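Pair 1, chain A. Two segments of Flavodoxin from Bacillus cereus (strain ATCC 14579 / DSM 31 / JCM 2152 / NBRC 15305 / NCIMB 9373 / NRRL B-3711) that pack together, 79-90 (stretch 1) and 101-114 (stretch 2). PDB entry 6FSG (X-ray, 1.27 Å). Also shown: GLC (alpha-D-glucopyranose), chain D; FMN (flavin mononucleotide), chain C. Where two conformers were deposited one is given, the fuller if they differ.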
# COMPACT_ATOMS: atom_id res chain seq x y z
N ASP A 79 8.67 0.07 -14.83
CA ASP A 79 7.94 1.13 -15.52
C ASP A 79 6.47 1.01 -15.13
O ASP A 79 5.80 0.04 -15.48
CB ASP A 79 8.13 0.97 -17.03
CG ASP A 79 7.43 2.04 -17.85
OD1 ASP A 79 6.63 2.82 -17.30
OD2 ASP A 79 7.69 2.07 -19.07
N LEU A 80 5.98 2.00 -14.37
CA LEU A 80 4.60 2.01 -13.90
C LEU A 80 3.75 3.09 -14.56
O LEU A 80 2.68 3.42 -14.05
CB LEU A 80 4.55 2.16 -12.38
CG LEU A 80 5.35 1.13 -11.58
CD1 LEU A 80 5.21 1.38 -10.10
CD2 LEU A 80 4.90 -0.29 -11.94
N THR A 81 4.20 3.65 -15.69
CA THR A 81 3.43 4.71 -16.34
C THR A 81 2.05 4.19 -16.72
O THR A 81 1.92 3.09 -17.27
CB THR A 81 4.13 5.28 -17.58
OG1 THR A 81 4.41 4.24 -18.53
CG2 THR A 81 5.41 6.03 -17.18
N GLY A 82 1.03 4.97 -16.42
CA GLY A 82 -0.34 4.61 -16.67
C GLY A 82 -1.06 3.94 -15.52
O GLY A 82 -2.30 3.98 -15.48
N LYS A 83 -0.34 3.32 -14.59
CA LYS A 83 -0.99 2.57 -13.52
C LYS A 83 -1.57 3.53 -12.49
O LYS A 83 -1.10 4.67 -12.33
CB LYS A 83 0.01 1.64 -12.82
CG LYS A 83 0.92 0.85 -13.74
CD LYS A 83 0.16 -0.16 -14.56
CE LYS A 83 1.10 -1.23 -15.08
NZ LYS A 83 0.40 -2.12 -16.03
N LYS A 84 -2.62 3.08 -11.79
CA LYS A 84 -3.20 3.80 -10.66
C LYS A 84 -2.66 3.20 -9.37
O LYS A 84 -2.62 1.97 -9.24
CB LYS A 84 -4.73 3.69 -10.65
CG LYS A 84 -5.41 3.81 -12.00
CD LYS A 84 -5.12 5.12 -12.68
CE LYS A 84 -5.85 5.21 -14.04
NZ LYS A 84 -5.17 4.43 -15.12
N ALA A 85 -2.26 4.04 -8.42
CA ALA A 85 -1.62 3.55 -7.21
C ALA A 85 -2.05 4.32 -5.96
O ALA A 85 -2.48 5.47 -6.02
CB ALA A 85 -0.09 3.56 -7.35
N ALA A 86 -1.87 3.67 -4.81
CA ALA A 86 -2.16 4.28 -3.52
C ALA A 86 -1.41 3.50 -2.44
O ALA A 86 -1.00 2.36 -2.65
CB ALA A 86 -3.66 4.26 -3.23
N VAL A 87 -1.26 4.12 -1.27
CA VAL A 87 -0.47 3.56 -0.17
C VAL A 87 -1.16 3.82 1.17
O VAL A 87 -1.74 4.89 1.39
CB VAL A 87 0.94 4.18 -0.16
CG1 VAL A 87 1.83 3.57 0.90
CG2 VAL A 87 1.61 4.02 -1.52
N PHE A 88 -1.05 2.84 2.08
CA PHE A 88 -1.60 2.92 3.42
C PHE A 88 -0.61 2.32 4.42
O PHE A 88 0.34 1.62 4.04
CB PHE A 88 -2.95 2.17 3.55
CG PHE A 88 -2.84 0.68 3.36
CD1 PHE A 88 -2.92 0.12 2.09
CD2 PHE A 88 -2.68 -0.17 4.44
CE1 PHE A 88 -2.81 -1.25 1.91
CE2 PHE A 88 -2.58 -1.54 4.26
CZ PHE A 88 -2.64 -2.07 3.01
N GLY A 89 -0.83 2.57 5.71
CA GLY A 89 -0.03 1.91 6.73
C GLY A 89 -0.49 2.26 8.14
O GLY A 89 -1.15 3.27 8.37
N SER A 90 -0.12 1.39 9.08
CA SER A 90 -0.26 1.68 10.50
C SER A 90 1.01 2.36 11.01
O SER A 90 2.10 2.14 10.47
CB SER A 90 -0.55 0.42 11.32
OG SER A 90 -0.69 0.74 12.70
N ALA A 101 7.09 5.65 6.16
CA ALA A 101 7.15 4.60 5.15
C ALA A 101 6.08 4.80 4.07
O ALA A 101 6.31 4.48 2.90
CB ALA A 101 6.95 3.23 5.80
N VAL A 102 4.90 5.29 4.46
CA VAL A 102 3.85 5.59 3.48
C VAL A 102 4.33 6.65 2.50
O VAL A 102 4.19 6.50 1.28
CB VAL A 102 2.56 6.01 4.21
CG1 VAL A 102 1.53 6.55 3.24
CG2 VAL A 102 2.00 4.83 5.03
N ASP A 103 4.92 7.73 3.02
CA ASP A 103 5.40 8.82 2.18
C ASP A 103 6.55 8.38 1.28
O ASP A 103 6.63 8.80 0.12
CB ASP A 103 5.82 9.97 3.10
CG ASP A 103 4.68 10.47 3.95
OD1 ASP A 103 3.69 10.98 3.38
OD2 ASP A 103 4.77 10.32 5.19
N ILE A 104 7.44 7.51 1.79
CA ILE A 104 8.56 6.99 1.00
C ILE A 104 8.05 6.15 -0.17
O ILE A 104 8.54 6.27 -1.31
CB ILE A 104 9.51 6.18 1.90
CG1 ILE A 104 10.23 7.10 2.89
CG2 ILE A 104 10.52 5.39 1.06
CD1 ILE A 104 10.88 6.38 4.08
N LEU A 105 7.09 5.26 0.09
CA LEU A 105 6.57 4.42 -0.98
C LEU A 105 5.80 5.24 -2.01
O LEU A 105 5.90 4.98 -3.22
CB LEU A 105 5.72 3.28 -0.41
CG LEU A 105 6.53 2.23 0.36
CD1 LEU A 105 5.63 1.18 0.97
CD2 LEU A 105 7.59 1.57 -0.51
N ILE A 106 5.03 6.24 -1.56
CA ILE A 106 4.37 7.14 -2.51
C ILE A 106 5.39 7.78 -3.44
O ILE A 106 5.21 7.82 -4.66
CB ILE A 106 3.50 8.18 -1.77
CG1 ILE A 106 2.21 7.52 -1.24
CG2 ILE A 106 3.19 9.38 -2.70
CD1 ILE A 106 1.37 8.44 -0.38
N GLU A 107 6.47 8.32 -2.87
CA GLU A 107 7.49 8.97 -3.69
C GLU A 107 8.03 8.03 -4.76
O GLU A 107 8.23 8.44 -5.91
CB GLU A 107 8.62 9.47 -2.78
CG GLU A 107 9.82 10.08 -3.46
CD GLU A 107 10.92 10.38 -2.47
OE1 GLU A 107 11.64 9.45 -2.06
OE2 GLU A 107 11.01 11.54 -2.05
N LYS A 108 8.32 6.78 -4.39
CA LYS A 108 8.90 5.85 -5.37
C LYS A 108 7.91 5.52 -6.48
O LYS A 108 8.28 5.47 -7.66
CB LYS A 108 9.40 4.59 -4.65
CG LYS A 108 10.21 3.63 -5.54
CD LYS A 108 11.44 4.27 -6.20
CE LYS A 108 12.46 4.75 -5.16
NZ LYS A 108 13.67 5.30 -5.80
N LEU A 109 6.64 5.32 -6.13
CA LEU A 109 5.62 5.11 -7.15
C LEU A 109 5.56 6.29 -8.12
O LEU A 109 5.45 6.09 -9.33
CB LEU A 109 4.25 4.88 -6.50
CG LEU A 109 4.08 3.56 -5.74
CD1 LEU A 109 2.93 3.64 -4.76
CD2 LEU A 109 3.88 2.41 -6.72
N GLN A 110 5.64 7.52 -7.59
CA GLN A 110 5.64 8.70 -8.45
C GLN A 110 6.82 8.68 -9.41
O GLN A 110 6.67 8.99 -10.60
CB GLN A 110 5.72 9.97 -7.61
CG GLN A 110 4.56 10.20 -6.67
CD GLN A 110 4.86 11.33 -5.69
OE1 GLN A 110 6.02 11.72 -5.50
NE2 GLN A 110 3.82 11.85 -5.05
N GLU A 111 8.00 8.33 -8.89
CA GLU A 111 9.21 8.33 -9.71
C GLU A 111 9.09 7.36 -10.87
O GLU A 111 9.68 7.60 -11.93
CB GLU A 111 10.43 7.96 -8.87
CG GLU A 111 10.88 9.04 -7.91
CD GLU A 111 12.05 8.62 -7.04
OE1 GLU A 111 12.58 7.50 -7.21
OE2 GLU A 111 12.45 9.43 -6.17
N ARG A 112 8.39 6.25 -10.68
CA ARG A 112 8.30 5.22 -11.71
C ARG A 112 7.12 5.43 -12.65
O ARG A 112 6.89 4.60 -13.54
CB ARG A 112 8.26 3.82 -11.07
CG ARG A 112 9.40 3.50 -10.09
CD ARG A 112 10.79 3.94 -10.54
NE ARG A 112 11.08 3.39 -11.85
CZ ARG A 112 11.99 3.89 -12.67
NH1 ARG A 112 12.73 4.91 -12.29
NH2 ARG A 112 12.15 3.34 -13.87
N GLY A 113 6.40 6.55 -12.51
CA GLY A 113 5.38 6.95 -13.46
C GLY A 113 3.95 6.61 -13.08
O GLY A 113 3.04 6.88 -13.87
N ALA A 114 3.72 6.04 -11.90
CA ALA A 114 2.36 5.71 -11.51
C ALA A 114 1.58 6.99 -11.22
O ALA A 114 2.13 8.00 -10.78
CB ALA A 114 2.36 4.83 -10.26
C1 GLC D . 13.24 5.15 -16.31
C2 GLC D . 13.62 6.19 -15.26
C3 GLC D . 15.14 6.27 -15.17
C4 GLC D . 15.72 4.89 -14.90
C5 GLC D . 15.17 3.83 -15.85
C6 GLC D . 15.58 2.45 -15.37
O1 GLC D . 13.79 5.50 -17.58
O2 GLC D . 13.08 7.47 -15.60
O3 GLC D . 15.50 7.15 -14.11
O4 GLC D . 17.14 4.96 -15.04
O5 GLC D . 13.75 3.88 -15.90
O6 GLC D . 14.74 1.45 -15.96
N1 FMN C . 6.12 4.16 13.65
C2 FMN C . 6.19 5.37 13.03
O2 FMN C . 5.12 5.87 12.68
N3 FMN C . 7.43 5.95 12.78
C4 FMN C . 8.61 5.32 13.10
O4 FMN C . 9.69 5.90 12.83
C4A FMN C . 8.52 4.05 13.73
N5 FMN C . 9.63 3.31 14.10
C5A FMN C . 9.49 2.07 14.71
C6 FMN C . 10.61 1.34 15.13
C7 FMN C . 10.48 0.12 15.79
C7M FMN C . 11.70 -0.66 16.22
C8 FMN C . 9.18 -0.35 16.06
C8M FMN C . 8.95 -1.64 16.79
C9 FMN C . 8.07 0.39 15.68
C9A FMN C . 8.21 1.59 15.01
N10 FMN C . 7.09 2.28 14.61
C10 FMN C . 7.26 3.51 14.00
C1' FMN C . 5.69 1.81 14.95
C2' FMN C . 5.05 0.76 14.05
O2' FMN C . 5.05 1.20 12.71
C3' FMN C . 3.62 0.56 14.56
O3' FMN C . 3.67 -0.20 15.74
C4' FMN C . 2.66 -0.14 13.59
O4' FMN C . 1.36 -0.28 14.17
C5' FMN C . 3.15 -1.53 13.21
O5' FMN C . 2.29 -1.98 12.18
P FMN C . 2.11 -3.55 12.06
O1P FMN C . 1.44 -3.81 10.74
O2P FMN C . 1.22 -3.99 13.17
O3P FMN C . 3.47 -4.17 12.16
O HOH W 1 8.97 4.68 -15.69

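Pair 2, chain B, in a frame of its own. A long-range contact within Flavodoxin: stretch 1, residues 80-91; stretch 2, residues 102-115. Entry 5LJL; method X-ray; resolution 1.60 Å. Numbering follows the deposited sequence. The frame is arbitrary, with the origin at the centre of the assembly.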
# COMPACT_ATOMS: atom_id res chain seq x y z
N ASN B 80 -5.27 -13.01 -10.20
CA ASN B 80 -6.19 -13.59 -9.20
C ASN B 80 -5.38 -13.80 -7.93
O ASN B 80 -4.35 -14.48 -7.92
CB ASN B 80 -6.89 -14.88 -9.68
CG ASN B 80 -7.90 -14.60 -10.80
OD1 ASN B 80 -8.94 -13.92 -10.58
ND2 ASN B 80 -7.59 -15.06 -12.01
N LEU B 81 -5.76 -13.06 -6.90
CA LEU B 81 -5.14 -13.06 -5.62
C LEU B 81 -6.07 -13.59 -4.52
O LEU B 81 -5.97 -13.19 -3.34
CB LEU B 81 -4.64 -11.64 -5.25
CG LEU B 81 -3.61 -11.00 -6.20
CD1 LEU B 81 -3.23 -9.60 -5.73
CD2 LEU B 81 -2.42 -11.82 -6.24
N ASN B 82 -6.91 -14.57 -4.85
CA ASN B 82 -7.60 -15.30 -3.76
C ASN B 82 -6.65 -15.89 -2.71
O ASN B 82 -5.56 -16.45 -3.01
CB ASN B 82 -8.53 -16.38 -4.33
CG ASN B 82 -9.63 -15.78 -5.20
OD1 ASN B 82 -10.75 -15.57 -4.73
ND2 ASN B 82 -9.31 -15.41 -6.44
N GLY B 83 -7.02 -15.70 -1.45
CA GLY B 83 -6.19 -16.16 -0.34
C GLY B 83 -5.13 -15.19 0.13
O GLY B 83 -4.36 -15.53 1.04
N LYS B 84 -5.05 -14.00 -0.47
CA LYS B 84 -4.09 -13.01 -0.00
C LYS B 84 -4.86 -11.94 0.81
O LYS B 84 -6.00 -11.67 0.51
CB LYS B 84 -3.38 -12.31 -1.17
CG LYS B 84 -2.78 -13.20 -2.29
CD LYS B 84 -1.67 -14.04 -1.80
CE LYS B 84 -1.03 -14.90 -2.89
NZ LYS B 84 -0.18 -15.95 -2.28
N ILE B 85 -4.20 -11.36 1.79
CA ILE B 85 -4.68 -10.23 2.60
C ILE B 85 -4.03 -8.97 1.98
O ILE B 85 -2.80 -8.99 1.67
CB ILE B 85 -4.22 -10.36 4.07
CG1 ILE B 85 -4.62 -11.70 4.71
CG2 ILE B 85 -4.70 -9.17 4.97
CD1 ILE B 85 -5.94 -12.19 4.32
N TYR B 86 -4.80 -7.87 1.84
CA TYR B 86 -4.17 -6.66 1.34
C TYR B 86 -4.48 -5.45 2.25
O TYR B 86 -5.42 -5.47 3.02
CB TYR B 86 -4.62 -6.34 -0.10
CG TYR B 86 -6.02 -5.75 -0.24
CD1 TYR B 86 -6.24 -4.38 -0.21
CD2 TYR B 86 -7.11 -6.58 -0.50
CE1 TYR B 86 -7.54 -3.84 -0.35
CE2 TYR B 86 -8.40 -6.07 -0.66
CZ TYR B 86 -8.61 -4.70 -0.62
OH TYR B 86 -9.90 -4.21 -0.74
N GLY B 87 -3.72 -4.41 2.02
CA GLY B 87 -4.05 -3.09 2.52
C GLY B 87 -3.46 -2.02 1.64
O GLY B 87 -2.53 -2.27 0.83
N VAL B 88 -4.00 -0.82 1.79
CA VAL B 88 -3.58 0.32 0.96
C VAL B 88 -3.42 1.56 1.83
O VAL B 88 -4.26 1.86 2.71
CB VAL B 88 -4.55 0.65 -0.21
CG1 VAL B 88 -3.95 1.62 -1.21
CG2 VAL B 88 -4.91 -0.62 -0.94
N VAL B 89 -2.29 2.24 1.64
CA VAL B 89 -2.04 3.51 2.32
C VAL B 89 -1.56 4.59 1.36
O VAL B 89 -1.11 4.26 0.25
CB VAL B 89 -0.98 3.31 3.47
CG1 VAL B 89 -1.45 2.27 4.45
CG2 VAL B 89 0.44 3.05 2.88
N GLY B 90 -1.46 5.87 1.79
CA GLY B 90 -0.87 6.84 0.91
C GLY B 90 -0.86 8.20 1.50
O GLY B 90 -1.50 8.42 2.49
N SER B 91 -0.08 9.07 0.88
CA SER B 91 -0.13 10.50 1.21
C SER B 91 -0.80 11.28 0.13
O SER B 91 -0.73 10.91 -1.06
CB SER B 91 1.28 11.06 1.41
OG SER B 91 1.30 12.48 1.72
N ALA B 102 -5.99 7.99 -5.42
CA ALA B 102 -5.28 6.79 -5.88
C ALA B 102 -5.36 5.63 -4.83
O ALA B 102 -5.33 4.44 -5.22
CB ALA B 102 -3.82 7.06 -6.30
N VAL B 103 -5.44 5.97 -3.54
CA VAL B 103 -5.59 4.96 -2.44
C VAL B 103 -6.94 4.23 -2.65
O VAL B 103 -6.99 2.96 -2.67
CB VAL B 103 -5.46 5.60 -1.01
CG1 VAL B 103 -5.86 4.59 0.07
CG2 VAL B 103 -4.09 6.24 -0.77
N ASP B 104 -8.00 4.99 -2.89
CA ASP B 104 -9.31 4.43 -3.15
C ASP B 104 -9.28 3.57 -4.41
O ASP B 104 -9.85 2.46 -4.44
CB ASP B 104 -10.37 5.53 -3.28
CG ASP B 104 -10.76 6.11 -1.99
OD1 ASP B 104 -10.33 5.67 -0.90
OD2 ASP B 104 -11.54 7.09 -2.07
N ASP B 105 -8.63 4.04 -5.45
CA ASP B 105 -8.56 3.28 -6.71
C ASP B 105 -7.83 1.94 -6.56
O ASP B 105 -8.25 0.94 -7.13
CB ASP B 105 -7.89 4.12 -7.77
CG ASP B 105 -8.70 5.35 -8.16
OD1 ASP B 105 -9.90 5.44 -7.83
OD2 ASP B 105 -8.03 6.21 -8.71
N PHE B 106 -6.75 1.94 -5.78
CA PHE B 106 -6.00 0.68 -5.53
C PHE B 106 -6.78 -0.24 -4.59
O PHE B 106 -6.69 -1.49 -4.73
CB PHE B 106 -4.57 0.95 -5.02
CG PHE B 106 -3.55 0.98 -6.11
CD1 PHE B 106 -3.11 -0.23 -6.65
CD2 PHE B 106 -3.08 2.14 -6.65
CE1 PHE B 106 -2.13 -0.24 -7.65
CE2 PHE B 106 -2.12 2.15 -7.65
CZ PHE B 106 -1.63 0.95 -8.18
N ASP B 107 -7.55 0.32 -3.64
CA ASP B 107 -8.45 -0.53 -2.81
C ASP B 107 -9.38 -1.31 -3.76
O ASP B 107 -9.53 -2.55 -3.64
CB ASP B 107 -9.19 0.36 -1.82
CG ASP B 107 -10.09 -0.40 -0.89
OD1 ASP B 107 -10.11 -1.62 -0.85
OD2 ASP B 107 -10.75 0.30 -0.12
N ARG B 108 -9.99 -0.63 -4.73
CA ARG B 108 -10.95 -1.27 -5.64
C ARG B 108 -10.33 -2.30 -6.54
O ARG B 108 -10.90 -3.38 -6.74
CB ARG B 108 -11.71 -0.21 -6.45
CG ARG B 108 -12.60 0.66 -5.59
CD ARG B 108 -13.94 0.00 -5.23
NE ARG B 108 -14.92 1.03 -4.73
CZ ARG B 108 -16.25 1.06 -4.94
NH1 ARG B 108 -16.89 0.12 -5.65
NH2 ARG B 108 -16.97 2.07 -4.43
N VAL B 109 -9.15 -2.01 -7.09
CA VAL B 109 -8.47 -2.98 -7.91
C VAL B 109 -8.11 -4.24 -7.13
O VAL B 109 -8.26 -5.38 -7.65
CB VAL B 109 -7.33 -2.37 -8.77
CG1 VAL B 109 -6.08 -2.20 -7.98
CG2 VAL B 109 -7.03 -3.30 -9.95
N PHE B 110 -7.65 -4.08 -5.87
CA PHE B 110 -7.42 -5.25 -5.03
C PHE B 110 -8.72 -6.10 -4.77
O PHE B 110 -8.67 -7.36 -4.89
CB PHE B 110 -6.79 -4.87 -3.70
CG PHE B 110 -5.28 -4.82 -3.73
CD1 PHE B 110 -4.53 -5.96 -3.96
CD2 PHE B 110 -4.64 -3.65 -3.34
CE1 PHE B 110 -3.15 -5.91 -3.89
CE2 PHE B 110 -3.24 -3.61 -3.19
CZ PHE B 110 -2.50 -4.74 -3.50
N VAL B 111 -9.82 -5.43 -4.54
CA VAL B 111 -11.13 -6.12 -4.34
C VAL B 111 -11.37 -7.00 -5.61
O VAL B 111 -11.75 -8.19 -5.48
CB VAL B 111 -12.29 -5.18 -4.22
CG1 VAL B 111 -13.59 -6.00 -4.29
CG2 VAL B 111 -12.28 -4.42 -2.92
N SER B 112 -11.11 -6.40 -6.77
CA SER B 112 -11.40 -7.09 -8.06
C SER B 112 -10.59 -8.37 -8.27
O SER B 112 -11.06 -9.24 -8.99
CB SER B 112 -11.29 -6.13 -9.24
OG SER B 112 -9.96 -5.90 -9.73
N THR B 113 -9.41 -8.51 -7.65
CA THR B 113 -8.55 -9.67 -7.75
C THR B 113 -8.98 -10.85 -6.87
O THR B 113 -8.46 -11.96 -7.04
CB THR B 113 -7.10 -9.37 -7.34
OG1 THR B 113 -6.99 -9.14 -5.90
CG2 THR B 113 -6.48 -8.23 -8.14
N GLY B 114 -9.92 -10.63 -5.98
CA GLY B 114 -10.27 -11.61 -5.01
C GLY B 114 -9.56 -11.59 -3.70
O GLY B 114 -9.94 -12.34 -2.82
N ALA B 115 -8.51 -10.76 -3.53
CA ALA B 115 -7.87 -10.59 -2.22
C ALA B 115 -8.81 -9.96 -1.21
O ALA B 115 -9.80 -9.27 -1.57
CB ALA B 115 -6.60 -9.71 -2.36
O HOH W 2 -9.17 -14.01 -0.78

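The sharpest difference lies at one strand position, A:Ala85 in pair 1 and B:Tyr86 in pair 2, whose CA atoms superpose within 0.1 Å. A:Ala85 offers the helix a methyl group alone, its CB 4.0 Å from A:Leu109 CD1 and 4.0 Å from A:Ala114 CB. B:Tyr86 instead sends a ring across the helix. B:Phe110 CB sits over its face, 3.3 Å from the ring centroid, while B:Tyr86 CB in turn lies 3.9 Å from the centroid of the B:Phe110 ring. The two ring planes are nearly parallel, at 13°, but slid apart so that they barely overlap; each ring thus covers the other's CB. At the far end of the tyrosine, B:Tyr86 OH donates a hydrogen bond to B:Asp107 OD1 (2.6 Å), which gives the hydroxyl a partner on the helix. The matching residue in pair 1, A:Ile106, is apolar and packs its CG1 3.6 Å from A:Val87 CG2.

The frame around this exchange is shared. In both pairs a strand runs nearly antiparallel to a helix (165° and 167°), with the axes 7.9 Å apart at closest approach, and 14 central residues superpose with an RMSD of 0.3 Å. The buried surface is 634 Å² in pair 1 and 733 Å² in pair 2. A:Val87 and B:Val88 hold the same t rotamer and point toward the helix: A:Val87 CG1 lies 3.8 Å from A:Val102 CG1, and B:Val88 CG1 lies 3.8 Å from B:Val103 CG1. Two turns further along the helix, A:Leu109 meets A:Val87 through CD1 and CG2 (3.5 Å), whereas the B:Phe110 ring places CD2 3.9 Å from B:Val88 CG2. Two residues on from the strand valines, the matched glycines A:Gly89 and B:Gly90 leave room for the helix valine: an ideal CB would be tight against A:Val102 CG2 and would clash with B:Val103 CG2.

At the other end, a type II turn meets a Schellman motif. One backbone hydrogen bond repeats, from A:Leu80 N to A:Arg112 O and from B:Leu81 N to B:Thr113 O (2.9 Å each). The glycines A:Gly113 and B:Gly114 adopt positive phi, where a CB would jam against the preceding carbonyl and strike A:Thr81 CG2 or B:Asn82 ND2. The residue before each glycine differs: A:Arg112 NH2 reaches out to donate to GLC O5 (2.6 Å), while B:Thr113 OG1 turns back to donate to B:Phe110 O (2.6 Å) and accepts from B:Ala115 N (3.2 Å).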